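Local coordinates for protein glucokinase (Enterococcus faecalis, PDB 2QM1) that probably phosphorylates glucose at the expense of ATP, as a zinc- and magnesium-binding member of the ROK family of sugar kinases, at residues A113-A118 with L156-A161; V167-V172 with F177-G182; T194-V199 with D244-Y249; K285-F290 with T299-A304. All coordinates share one frame; numbering follows the deposited sequence. Where two conformers were deposited one is given.

Contact 1. Residues A113-A118 with L156-A161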
loop_
_atom_site.group_PDB
_atom_site.type_symbol
_atom_site.label_atom_id
_atom_site.label_comp_id
_atom_site.label_asym_id
_atom_site.label_seq_id
_atom_site.Cartn_x
_atom_site.Cartn_y
_atom_site.Cartn_z
ATOM N N ALA B 113 -21.874 11.153 -4.617
ATOM C CA ALA B 113 -20.792 10.452 -3.994
ATOM C C ALA B 113 -19.589 11.383 -3.970
ATOM O O ALA B 113 -19.453 12.259 -4.815
ATOM C CB ALA B 113 -20.453 9.153 -4.751
ATOM N N LEU B 114 -18.734 11.250 -2.973
ATOM C CA LEU B 114 -17.560 12.101 -2.996
ATOM C C LEU B 114 -16.357 11.348 -2.527
ATOM O O LEU B 114 -16.454 10.321 -1.852
ATOM C CB LEU B 114 -17.763 13.393 -2.166
ATOM C CG LEU B 114 -17.547 13.343 -0.646
ATOM C CD1 LEU B 114 -17.924 14.657 -0.031
ATOM C CD2 LEU B 114 -18.294 12.194 0.021
ATOM N N ASP B 115 -15.206 11.889 -2.877
ATOM C CA ASP B 115 -13.949 11.255 -2.506
ATOM C C ASP B 115 -12.851 12.296 -2.425
ATOM O O ASP B 115 -13.069 13.446 -2.725
ATOM C CB ASP B 115 -13.590 10.026 -3.395
ATOM C CG ASP B 115 -12.800 8.934 -2.620
ATOM O OD1 ASP B 115 -11.846 9.252 -1.817
ATOM O OD2 ASP B 115 -13.175 7.751 -2.790
ATOM N N ASN B 116 -11.710 11.895 -1.928
ATOM C CA ASN B 116 -10.557 12.793 -1.868
ATOM C C ASN B 116 -10.128 13.202 -3.290
ATOM O O ASN B 116 -10.292 12.434 -4.228
ATOM C CB ASN B 116 -9.435 12.091 -1.140
ATOM C CG ASN B 116 -8.133 12.754 -1.360
ATOM O OD1 ASN B 116 -7.825 13.747 -0.703
ATOM N ND2 ASN B 116 -7.399 12.288 -2.329
ATOM N N ASP B 117 -9.539 14.386 -3.430
ATOM C CA ASP B 117 -9.278 14.949 -4.749
ATOM C C ASP B 117 -8.245 14.184 -5.586
ATOM O O ASP B 117 -8.493 13.937 -6.757
ATOM C CB ASP B 117 -8.961 16.451 -4.675
ATOM C CG ASP B 117 -7.739 16.781 -3.797
ATOM O OD1 ASP B 117 -7.233 15.899 -3.071
ATOM O OD2 ASP B 117 -7.313 17.970 -3.804
ATOM N N ALA B 118 -7.135 13.745 -4.991
ATOM C CA ALA B 118 -6.208 12.865 -5.741
ATOM C C ALA B 118 -6.759 11.467 -5.926
ATOM O O ALA B 118 -6.450 10.831 -6.908
ATOM C CB ALA B 118 -4.853 12.837 -5.123
ATOM N N LEU B 156 -10.426 1.383 -5.027
ATOM C CA LEU B 156 -9.712 2.539 -4.565
ATOM C C LEU B 156 -9.458 2.330 -3.053
ATOM O O LEU B 156 -10.362 1.927 -2.354
ATOM C CB LEU B 156 -10.601 3.752 -4.760
ATOM C CG LEU B 156 -10.107 5.136 -5.175
ATOM C CD1 LEU B 156 -11.116 6.129 -4.521
ATOM C CD2 LEU B 156 -8.612 5.498 -4.881
ATOM N N LEU B 157 -8.252 2.563 -2.558
ATOM C CA LEU B 157 -8.018 2.443 -1.074
ATOM C C LEU B 157 -8.248 3.724 -0.217
ATOM O O LEU B 157 -7.870 4.821 -0.606
ATOM C CB LEU B 157 -6.662 1.830 -0.742
ATOM C CG LEU B 157 -6.291 0.554 -1.535
ATOM C CD1 LEU B 157 -5.013 0.062 -1.068
ATOM C CD2 LEU B 157 -7.354 -0.563 -1.414
ATOM N N HIS B 158 -8.852 3.542 0.959
ATOM C CA HIS B 158 -9.138 4.634 1.873
ATOM C C HIS B 158 -8.450 4.433 3.210
ATOM O O HIS B 158 -8.086 5.373 3.842
ATOM C CB HIS B 158 -10.671 4.794 2.012
ATOM C CG HIS B 158 -11.323 5.113 0.698
ATOM N ND1 HIS B 158 -11.755 4.138 -0.180
ATOM C CD2 HIS B 158 -11.466 6.291 0.043
ATOM C CE1 HIS B 158 -12.205 4.706 -1.288
ATOM N NE2 HIS B 158 -12.046 6.012 -1.174
ATOM N N GLY B 159 -8.257 3.211 3.651
ATOM C CA GLY B 159 -7.783 2.997 5.032
ATOM C C GLY B 159 -8.767 3.390 6.131
ATOM O O GLY B 159 -9.910 3.850 5.844
ATOM N N VAL B 160 -8.304 3.266 7.391
ATOM C CA VAL B 160 -9.168 3.409 8.559
ATOM C C VAL B 160 -9.631 4.830 8.794
ATOM O O VAL B 160 -10.731 5.030 9.338
ATOM C CB VAL B 160 -8.516 2.804 9.867
ATOM C CG1 VAL B 160 -7.223 3.594 10.313
ATOM C CG2 VAL B 160 -9.550 2.732 10.988
ATOM N N ALA B 161 -8.829 5.812 8.367
ATOM C CA ALA B 161 -9.123 7.233 8.593
ATOM C C ALA B 161 -9.268 8.030 7.305
ATOM O O ALA B 161 -9.184 9.246 7.315
ATOM C CB ALA B 161 -8.059 7.891 9.485
#

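Contact 2. Residues V167-V172 with F177-G182. With ZN (zinc ion), chain J.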
loop_
_atom_site.group_PDB
_atom_site.type_symbol
_atom_site.label_atom_id
_atom_site.label_comp_id
_atom_site.label_asym_id
_atom_site.label_seq_id
_atom_site.Cartn_x
_atom_site.Cartn_y
_atom_site.Cartn_z
ATOM N N VAL B 167 0.784 9.743 -0.343
ATOM C CA VAL B 167 2.255 9.493 -0.545
ATOM C C VAL B 167 3.161 10.727 -0.444
ATOM O O VAL B 167 4.387 10.614 -0.441
ATOM C CB VAL B 167 2.497 8.761 -1.860
ATOM C CG1 VAL B 167 1.652 7.440 -1.878
ATOM C CG2 VAL B 167 2.110 9.652 -3.030
ATOM N N GLY B 168 2.561 11.906 -0.411
ATOM C CA GLY B 168 3.292 13.150 -0.283
ATOM C C GLY B 168 3.912 13.220 1.085
ATOM O O GLY B 168 4.905 13.906 1.306
ATOM N N HIS B 169 3.342 12.460 2.003
ATOM C CA HIS B 169 3.840 12.431 3.340
ATOM C C HIS B 169 4.563 11.136 3.752
ATOM O O HIS B 169 4.777 10.904 4.904
ATOM C CB HIS B 169 2.693 12.852 4.260
ATOM C CG HIS B 169 2.149 14.178 3.882
ATOM N ND1 HIS B 169 2.838 15.350 4.125
ATOM C CD2 HIS B 169 1.059 14.522 3.154
ATOM C CE1 HIS B 169 2.157 16.366 3.621
ATOM N NE2 HIS B 169 1.077 15.892 3.031
ATOM N N VAL B 170 4.972 10.317 2.781
ATOM C CA VAL B 170 5.980 9.263 2.991
ATOM C C VAL B 170 7.323 9.937 3.341
ATOM O O VAL B 170 7.708 10.920 2.706
ATOM C CB VAL B 170 6.072 8.393 1.701
ATOM C CG1 VAL B 170 7.365 7.650 1.598
ATOM C CG2 VAL B 170 4.891 7.437 1.657
ATOM N N THR B 171 7.973 9.478 4.410
ATOM C CA THR B 171 9.287 9.997 4.807
ATOM C C THR B 171 10.340 9.429 3.848
ATOM O O THR B 171 10.560 8.242 3.799
ATOM C CB THR B 171 9.655 9.613 6.278
ATOM O OG1 THR B 171 8.689 10.167 7.179
ATOM C CG2 THR B 171 11.118 10.091 6.652
ATOM N N VAL B 172 10.928 10.286 3.035
ATOM C CA VAL B 172 12.032 9.875 2.192
ATOM C C VAL B 172 13.380 10.207 2.845
ATOM O O VAL B 172 14.416 9.746 2.409
ATOM C CB VAL B 172 11.914 10.524 0.771
ATOM C CG1 VAL B 172 10.711 9.979 0.012
ATOM C CG2 VAL B 172 11.833 12.038 0.856
ATOM N N PHE B 177 13.850 18.269 5.435
ATOM C CA PHE B 177 13.144 19.531 5.718
ATOM C C PHE B 177 11.856 19.308 6.521
ATOM O O PHE B 177 11.206 18.280 6.349
ATOM C CB PHE B 177 12.757 20.192 4.400
ATOM C CG PHE B 177 13.935 20.505 3.497
ATOM C CD1 PHE B 177 14.007 19.959 2.226
ATOM C CD2 PHE B 177 14.952 21.342 3.916
ATOM C CE1 PHE B 177 15.080 20.249 1.368
ATOM C CE2 PHE B 177 16.037 21.638 3.083
ATOM C CZ PHE B 177 16.098 21.099 1.802
ATOM N N ASP B 178 11.479 20.285 7.330
ATOM C CA ASP B 178 10.192 20.321 8.032
ATOM C C ASP B 178 9.040 20.380 7.057
ATOM O O ASP B 178 9.061 21.156 6.122
ATOM C CB ASP B 178 10.103 21.526 8.969
ATOM C CG ASP B 178 11.042 21.419 10.130
ATOM O OD1 ASP B 178 11.555 20.305 10.382
ATOM O OD2 ASP B 178 11.296 22.454 10.788
ATOM N N CYS B 179 8.035 19.539 7.291
ATOM C CA CYS B 179 6.858 19.500 6.466
ATOM C C CYS B 179 5.732 20.153 7.248
ATOM O O CYS B 179 5.737 20.132 8.473
ATOM C CB CYS B 179 6.472 18.059 6.164
ATOM S SG CYS B 179 5.114 17.938 4.970
ATOM N N THR B 180 4.740 20.683 6.561
ATOM C CA THR B 180 3.594 21.257 7.294
ATOM C C THR B 180 2.779 20.191 8.021
ATOM O O THR B 180 2.042 20.489 8.977
ATOM C CB THR B 180 2.660 22.095 6.392
ATOM O OG1 THR B 180 2.336 21.354 5.218
ATOM C CG2 THR B 180 3.347 23.417 5.971
ATOM N N CYS B 181 2.913 18.939 7.606
ATOM C CA CYS B 181 2.140 17.900 8.280
ATOM C C CYS B 181 2.657 17.773 9.713
ATOM O O CYS B 181 1.945 17.330 10.586
ATOM C CB CYS B 181 2.150 16.562 7.504
ATOM S SG CYS B 181 3.737 15.697 7.679
ATOM N N GLY B 182 3.882 18.219 9.973
ATOM C CA GLY B 182 4.410 18.167 11.320
ATOM C C GLY B 182 5.463 17.125 11.600
ATOM O O GLY B 182 5.760 16.851 12.756
HETATM ZN ZN ZN J . 4.431 15.712 5.618
#

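Contact 3. Residues T194-V199 with D244-Y249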
loop_
_atom_site.group_PDB
_atom_site.type_symbol
_atom_site.label_atom_id
_atom_site.label_comp_id
_atom_site.label_asym_id
_atom_site.label_seq_id
_atom_site.Cartn_x
_atom_site.Cartn_y
_atom_site.Cartn_z
ATOM N N THR B 194 7.130 24.027 -4.889
ATOM C CA THR B 194 7.918 24.648 -3.866
ATOM C C THR B 194 9.079 23.775 -3.329
ATOM O O THR B 194 10.114 24.287 -2.955
ATOM C CB THR B 194 6.922 25.033 -2.716
ATOM O OG1 THR B 194 6.578 26.424 -2.809
ATOM C CG2 THR B 194 7.443 24.693 -1.334
ATOM N N GLY B 195 8.881 22.467 -3.269
ATOM C CA GLY B 195 9.920 21.548 -2.798
ATOM C C GLY B 195 11.126 21.489 -3.712
ATOM O O GLY B 195 12.242 21.415 -3.256
ATOM N N VAL B 196 10.900 21.528 -5.010
ATOM C CA VAL B 196 11.985 21.491 -5.994
ATOM C C VAL B 196 12.927 22.703 -5.858
ATOM O O VAL B 196 14.150 22.569 -5.884
ATOM C CB VAL B 196 11.439 21.417 -7.419
ATOM C CG1 VAL B 196 12.598 21.622 -8.473
ATOM C CG2 VAL B 196 10.694 20.100 -7.680
ATOM N N VAL B 197 12.323 23.880 -5.703
ATOM C CA VAL B 197 13.004 25.125 -5.403
ATOM C C VAL B 197 13.755 24.972 -4.094
ATOM O O VAL B 197 14.933 25.312 -3.997
ATOM C CB VAL B 197 11.948 26.292 -5.319
ATOM C CG1 VAL B 197 12.507 27.595 -4.557
ATOM C CG2 VAL B 197 11.413 26.622 -6.701
ATOM N N ARG B 198 13.100 24.450 -3.068
ATOM C CA ARG B 198 13.805 24.284 -1.809
ATOM C C ARG B 198 15.011 23.359 -1.987
ATOM O O ARG B 198 16.070 23.633 -1.470
ATOM C CB ARG B 198 12.859 23.777 -0.728
ATOM C CG ARG B 198 13.374 23.879 0.685
ATOM C CD ARG B 198 12.165 23.871 1.643
ATOM N NE ARG B 198 11.160 22.966 1.118
ATOM C CZ ARG B 198 9.860 23.224 0.958
ATOM N NH1 ARG B 198 9.298 24.376 1.331
ATOM N NH2 ARG B 198 9.105 22.274 0.434
ATOM N N VAL B 199 14.876 22.289 -2.757
ATOM C CA VAL B 199 16.009 21.381 -2.956
ATOM C C VAL B 199 17.101 22.152 -3.704
ATOM O O VAL B 199 18.291 21.934 -3.498
ATOM C CB VAL B 199 15.601 20.133 -3.790
ATOM C CG1 VAL B 199 16.812 19.478 -4.439
ATOM C CG2 VAL B 199 14.805 19.108 -2.921
ATOM N N ASP B 244 18.206 15.374 -10.559
ATOM C CA ASP B 244 18.826 14.159 -10.004
ATOM C C ASP B 244 18.466 13.894 -8.540
ATOM O O ASP B 244 18.073 12.790 -8.158
ATOM C CB ASP B 244 20.330 14.322 -10.105
ATOM C CG ASP B 244 21.001 13.141 -10.704
ATOM O OD1 ASP B 244 20.691 11.997 -10.294
ATOM O OD2 ASP B 244 21.859 13.358 -11.603
ATOM N N ARG B 245 18.586 14.930 -7.720
ATOM C CA ARG B 245 18.207 14.808 -6.339
ATOM C C ARG B 245 16.702 14.558 -6.222
ATOM O O ARG B 245 16.271 13.719 -5.432
ATOM C CB ARG B 245 18.601 16.076 -5.572
ATOM C CG ARG B 245 18.267 16.017 -4.087
ATOM C CD ARG B 245 18.944 14.778 -3.402
ATOM N NE ARG B 245 20.071 15.242 -2.609
ATOM C CZ ARG B 245 21.328 15.193 -2.982
ATOM N NH1 ARG B 245 22.255 15.701 -2.188
ATOM N NH2 ARG B 245 21.656 14.635 -4.133
ATOM N N VAL B 246 15.912 15.301 -7.011
ATOM C CA VAL B 246 14.453 15.229 -6.908
ATOM C C VAL B 246 13.950 13.825 -7.290
ATOM O O VAL B 246 13.052 13.266 -6.620
ATOM C CB VAL B 246 13.698 16.369 -7.728
ATOM C CG1 VAL B 246 12.256 16.011 -7.900
ATOM C CG2 VAL B 246 13.765 17.767 -7.014
ATOM N N CYS B 247 14.518 13.262 -8.353
ATOM C CA CYS B 247 14.024 11.985 -8.899
ATOM C C CYS B 247 14.507 10.797 -8.092
ATOM O O CYS B 247 13.831 9.767 -8.076
ATOM C CB CYS B 247 14.405 11.856 -10.377
ATOM S SG CYS B 247 13.507 13.149 -11.372
ATOM N N PHE B 248 15.656 10.966 -7.416
ATOM C CA PHE B 248 16.128 10.038 -6.345
ATOM C C PHE B 248 14.990 9.807 -5.331
ATOM O O PHE B 248 14.563 8.675 -5.072
ATOM C CB PHE B 248 17.424 10.577 -5.680
ATOM C CG PHE B 248 17.875 9.790 -4.471
ATOM C CD1 PHE B 248 18.729 8.698 -4.613
ATOM C CD2 PHE B 248 17.404 10.122 -3.189
ATOM C CE1 PHE B 248 19.116 7.962 -3.508
ATOM C CE2 PHE B 248 17.768 9.397 -2.094
ATOM C CZ PHE B 248 18.645 8.301 -2.254
ATOM N N TYR B 249 14.468 10.896 -4.798
ATOM C CA TYR B 249 13.464 10.804 -3.737
ATOM C C TYR B 249 12.148 10.279 -4.294
ATOM O O TYR B 249 11.496 9.492 -3.645
ATOM C CB TYR B 249 13.216 12.179 -3.104
ATOM C CG TYR B 249 14.346 12.691 -2.217
ATOM C CD1 TYR B 249 14.824 11.933 -1.153
ATOM C CD2 TYR B 249 14.912 13.947 -2.440
ATOM C CE1 TYR B 249 15.855 12.406 -0.319
ATOM C CE2 TYR B 249 15.942 14.443 -1.600
ATOM C CZ TYR B 249 16.393 13.664 -0.549
ATOM O OH TYR B 249 17.400 14.129 0.264
#

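Contact 4. Residues K285-F290 with T299-A304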
loop_
_atom_site.group_PDB
_atom_site.type_symbol
_atom_site.label_atom_id
_atom_site.label_comp_id
_atom_site.label_asym_id
_atom_site.label_seq_id
_atom_site.Cartn_x
_atom_site.Cartn_y
_atom_site.Cartn_z
ATOM N N LYS B 285 14.456 5.542 -13.546
ATOM C CA LYS B 285 15.837 5.139 -13.264
ATOM C C LYS B 285 16.129 4.839 -11.760
ATOM O O LYS B 285 16.764 3.846 -11.420
ATOM C CB LYS B 285 16.801 6.183 -13.794
ATOM C CG LYS B 285 18.221 5.915 -13.285
ATOM C CD LYS B 285 19.224 7.056 -13.392
ATOM C CE LYS B 285 20.575 6.455 -13.003
ATOM N NZ LYS B 285 21.798 7.288 -13.237
ATOM N N TYR B 286 15.659 5.699 -10.871
ATOM C CA TYR B 286 15.807 5.450 -9.452
ATOM C C TYR B 286 14.819 4.417 -8.889
ATOM O O TYR B 286 15.168 3.656 -8.016
ATOM C CB TYR B 286 15.778 6.768 -8.667
ATOM C CG TYR B 286 17.039 7.611 -8.858
ATOM C CD1 TYR B 286 18.225 7.221 -8.274
ATOM C CD2 TYR B 286 17.027 8.786 -9.611
ATOM C CE1 TYR B 286 19.393 7.960 -8.415
ATOM C CE2 TYR B 286 18.203 9.553 -9.769
ATOM C CZ TYR B 286 19.379 9.117 -9.149
ATOM O OH TYR B 286 20.582 9.799 -9.265
ATOM N N PHE B 287 13.579 4.443 -9.361
ATOM C CA PHE B 287 12.631 3.353 -9.115
ATOM C C PHE B 287 13.281 1.968 -9.358
ATOM O O PHE B 287 13.113 1.067 -8.576
ATOM C CB PHE B 287 11.427 3.483 -10.053
ATOM C CG PHE B 287 10.422 2.380 -9.881
ATOM C CD1 PHE B 287 9.449 2.459 -8.868
ATOM C CD2 PHE B 287 10.423 1.284 -10.732
ATOM C CE1 PHE B 287 8.480 1.450 -8.706
ATOM C CE2 PHE B 287 9.459 0.243 -10.561
ATOM C CZ PHE B 287 8.509 0.335 -9.546
ATOM N N GLN B 288 13.954 1.819 -10.502
ATOM C CA GLN B 288 14.691 0.609 -10.839
ATOM C C GLN B 288 15.771 0.245 -9.779
ATOM O O GLN B 288 15.896 -0.953 -9.421
ATOM C CB GLN B 288 15.287 0.717 -12.250
ATOM C CG GLN B 288 14.271 0.668 -13.419
ATOM C CD GLN B 288 13.559 -0.696 -13.536
ATOM O OE1 GLN B 288 12.334 -0.769 -13.635
ATOM N NE2 GLN B 288 14.324 -1.766 -13.442
ATOM N N GLU B 289 16.558 1.229 -9.300
ATOM C CA GLU B 289 17.556 0.972 -8.221
ATOM C C GLU B 289 16.864 0.392 -6.992
ATOM O O GLU B 289 17.341 -0.557 -6.376
ATOM C CB GLU B 289 18.358 2.230 -7.773
ATOM C CG GLU B 289 19.493 1.889 -6.760
ATOM C CD GLU B 289 19.962 3.033 -5.837
ATOM O OE1 GLU B 289 21.147 3.383 -5.824
ATOM O OE2 GLU B 289 19.183 3.571 -5.072
ATOM N N PHE B 290 15.741 0.980 -6.632
ATOM C CA PHE B 290 15.157 0.719 -5.326
ATOM C C PHE B 290 14.145 -0.444 -5.263
ATOM O O PHE B 290 13.534 -0.690 -4.226
ATOM C CB PHE B 290 14.577 2.032 -4.758
ATOM C CG PHE B 290 15.622 3.047 -4.414
ATOM C CD1 PHE B 290 16.729 2.699 -3.643
ATOM C CD2 PHE B 290 15.512 4.341 -4.855
ATOM C CE1 PHE B 290 17.723 3.642 -3.347
ATOM C CE2 PHE B 290 16.513 5.306 -4.553
ATOM C CZ PHE B 290 17.598 4.953 -3.801
ATOM N N THR B 299 6.217 -3.596 -12.650
ATOM C CA THR B 299 5.605 -2.281 -12.411
ATOM C C THR B 299 6.207 -1.200 -13.318
ATOM O O THR B 299 7.433 -1.089 -13.444
ATOM C CB THR B 299 5.643 -1.866 -10.925
ATOM O OG1 THR B 299 4.890 -2.824 -10.109
ATOM C CG2 THR B 299 5.026 -0.438 -10.757
ATOM N N LYS B 300 5.328 -0.468 -14.024
ATOM C CA LYS B 300 5.810 0.523 -15.005
ATOM C C LYS B 300 5.648 1.947 -14.509
ATOM O O LYS B 300 4.642 2.258 -13.853
ATOM C CB LYS B 300 5.088 0.351 -16.340
ATOM C CG LYS B 300 5.346 -1.050 -16.958
ATOM C CD LYS B 300 4.523 -1.280 -18.220
ATOM C CE LYS B 300 3.131 -1.826 -17.883
ATOM N NZ LYS B 300 2.826 -2.880 -18.902
ATOM N N ILE B 301 6.633 2.794 -14.806
ATOM C CA ILE B 301 6.549 4.233 -14.451
ATOM C C ILE B 301 5.981 5.031 -15.660
ATOM O O ILE B 301 6.597 5.099 -16.720
ATOM C CB ILE B 301 7.902 4.816 -13.962
ATOM C CG1 ILE B 301 8.446 4.069 -12.715
ATOM C CG2 ILE B 301 7.777 6.318 -13.646
ATOM C CD1 ILE B 301 7.333 3.781 -11.544
ATOM N N LYS B 302 4.799 5.612 -15.470
ATOM C CA LYS B 302 4.052 6.273 -16.544
ATOM C C LYS B 302 3.805 7.759 -16.236
ATOM O O LYS B 302 3.880 8.175 -15.066
ATOM C CB LYS B 302 2.714 5.540 -16.776
ATOM C CG LYS B 302 2.854 4.047 -17.102
ATOM C CD LYS B 302 1.542 3.566 -17.721
ATOM C CE LYS B 302 1.648 2.094 -18.161
ATOM N NZ LYS B 302 0.284 1.525 -18.521
ATOM N N LEU B 303 3.559 8.555 -17.295
ATOM C CA LEU B 303 3.053 9.922 -17.173
ATOM C C LEU B 303 1.523 9.952 -17.269
ATOM O O LEU B 303 0.919 9.101 -17.944
ATOM C CB LEU B 303 3.607 10.777 -18.275
ATOM C CG LEU B 303 5.081 11.123 -18.274
ATOM C CD1 LEU B 303 5.393 11.650 -19.677
ATOM C CD2 LEU B 303 5.384 12.161 -17.190
ATOM N N ALA B 304 0.883 10.899 -16.583
ATOM C CA ALA B 304 -0.595 11.015 -16.661
ATOM C C ALA B 304 -0.954 11.402 -18.093
ATOM O O ALA B 304 -0.204 12.169 -18.716
ATOM C CB ALA B 304 -1.075 12.096 -15.742
#

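Contact 1. Residues A113-A118 with L156-A161
Asp115 pushes its carboxylate against the edge of the His158 imidazole, the two side chains coming from opposite directions. OD2 accepts a hydrogen bond from His158 NE2 at 2.6 Å, nearly straight at 163° and taken on its syn lone pair. The bond lies close to the imidazole plane, and carboxylate and ring are only 26° apart, so the two groups meet as an almost coplanar His-carboxylate pair. His158 reaches it because its CG stands anti to the carbonyl carbon (chi1 -61°), which brings the ring back toward the strand although its CB bond does not aim there. OD1 is also engaged: it takes the backbone N of Asn116 at 2.6 Å on its anti lone pair and is further bonded by the side chain of Asn119. Gripped through both oxygens, the carboxylate can hardly rotate. Leu156 CD1 also lies near OD2, but at 3.1 Å this approach is tight and its detail doubtful. Asn116 and Asn119 belong to the magnesium site with Gly148, so through these two bonds Asp115 probably helps to position the site from a second shell, and His158 in turn holds Asp115 through OD2. Asn116 is also the N-cap of helix 117-128. The pair ties two parts of the actin-like ATPase fold together: strand 112-116, at the border of the first five-stranded sheet and bonded to strand 68-75, and the loop leaving strand 155-156 at the border of the second. Helix 117-128 supports Asp115 through Val120 and Leu156 through Leu123, while helix 310-318 lays Leu318 against Asp115.

Contact 2. Residues V167-V172 with F177-G182
This is a metal-mediated contact near the protein surface, in the long loop between strand 155-156 and helix 188-191, where a zinc ion joins two pieces of chain that share no direct hydrogen bond. His169 binds the ion through ND1 at 2.2 Å. From the other segment come two thiolates: Cys181 SG lies 2.2 Å from the zinc and Cys179 SG 2.4 Å. Cys186 supplies the fourth ligand. The spacing Cys179, Cys181, Cys186, with Gly182 after the second cysteine, is the CXCGXXGC signature of the ROK family. A type I turn from Cys179 to Gly182 sets the first two thiolates, closed by Gly182 N on Cys179 O at 3.1 Å. Cys181 N also points straight at Cys179 SG (3.6 Å, 176°), a bond that would help to spread the charge of this sulfur. The two cysteines use different torsions to reach one ion: SG of Cys179 stands anti to its backbone N (chi1 -173°), whereas SG of Cys181 sits between N and the carbonyl carbon (chi1 75°). Around His169 the sulfurs also differ, Cys179 SG lying in the ring plane at its edge, 3.5 Å from ND1, and Cys181 SG standing obliquely. Lys183 NZ fastens the first segment through His169 O and Thr171 OG1.

Contact 3. Residues T194-V199 with D244-Y249
The axes of segments 194-199 and 244-249, both helical, approach to 10.3 Å and cross at 125°, steeply inclined and closer to antiparallel than to parallel, with the CA atoms of Val196 and Val246 the nearest pair. Three valines and the stem of one arginine fill the gap. Val246 aims its CB bond at the partner helix and meets Val196 methyl to methyl, CG2 to CG2 at 3.9 Å, the two side chains crossing at about a right angle. Both CG2 atoms stand anti to their carbonyl carbons, which lets these branches, not CG1, do the touching. Val199, one turn on from Val196, reaches across with its other branch: CG1 comes to 3.8 Å from Arg245 CG and also rests loosely against Val246 CG2 at 4.3 Å. The arginine thus contributes its aliphatic stem, CB and CG, with CG anti to the backbone N (chi1 -179°); bends at chi2 and chi3 then turn the chain beyond this, where a bound glycerol lies near it. Val190 of helix 188-191 packs on Val199, and Val228 of helix 225-233 on Val196, so the crossing belongs to a cluster of helices beside the zinc loop. Neither a hydrogen bond nor a salt bridge links the segments: the crossing is held by dispersion and by removal of methyl groups from water, with the single charged side chain at its margin lending only carbon.

Contact 4. Residues K285-F290 with T299-A304
Segment 285-290, the last turn of helix 277-289 and the residue after it, lies over segment 299-304, which carries strand 300-303, with the CA atoms of Phe287 and Ile301 the nearest pair at 8.1 Å. Together they form the returning half of a beta-alpha-beta crossover: the chain leaves strand 265-269, runs through helix 277-289 and the short helix 293-296 and re-enters the same sheet in the adjacent, parallel strand 300-303. Phe287 fills the space between helix and strand. Its ring is extended toward the strand by CG standing anti to the backbone N (chi1 179°), and Ile301 covers one face. CD1 of Ile301 sits 3.7 Å from the ring centroid, only 13° off the normal, a CH-pi contact, while CG1 lies 3.8 Å from Phe287 CG nearer the root of the ring. Thr299 takes the far end of the phenyl group, its side chain crossing that of Phe287 at about a right angle. Val266 and Ile268 of the adjacent strand touch Ile301, and Thr254 of helix 237-261 also packs on Phe287, which is buried. The threonine divides its two branches: OG1 hydrogen-bonds the backbone O of Pro263, and the methyl CG2 rests 3.8 Å from Phe287 CZ.

How the contacts relate
Along the chain the four contacts follow in series, each closing before the next opens. Contact 1 bridges the two large sheets; contacts 2, 3 and 4 belong to the second half of the chain. Contact 3 is the middle member: its centre lies 13 Å from that of contact 2 and 16 Å from that of contact 4. It touches the zinc loop where Val172 packs on Tyr249, and contact 4 through the Phe248 and Phe290 rings. Helix 237-261 thus lies between the zinc loop and helix 277-289, which packs on the second sheet. Contacts 1 and 3 stand on opposite sides of the chain's centre, 27 Å apart between centres. All four have residues at the second subunit, contact 3 through Phe248 alone.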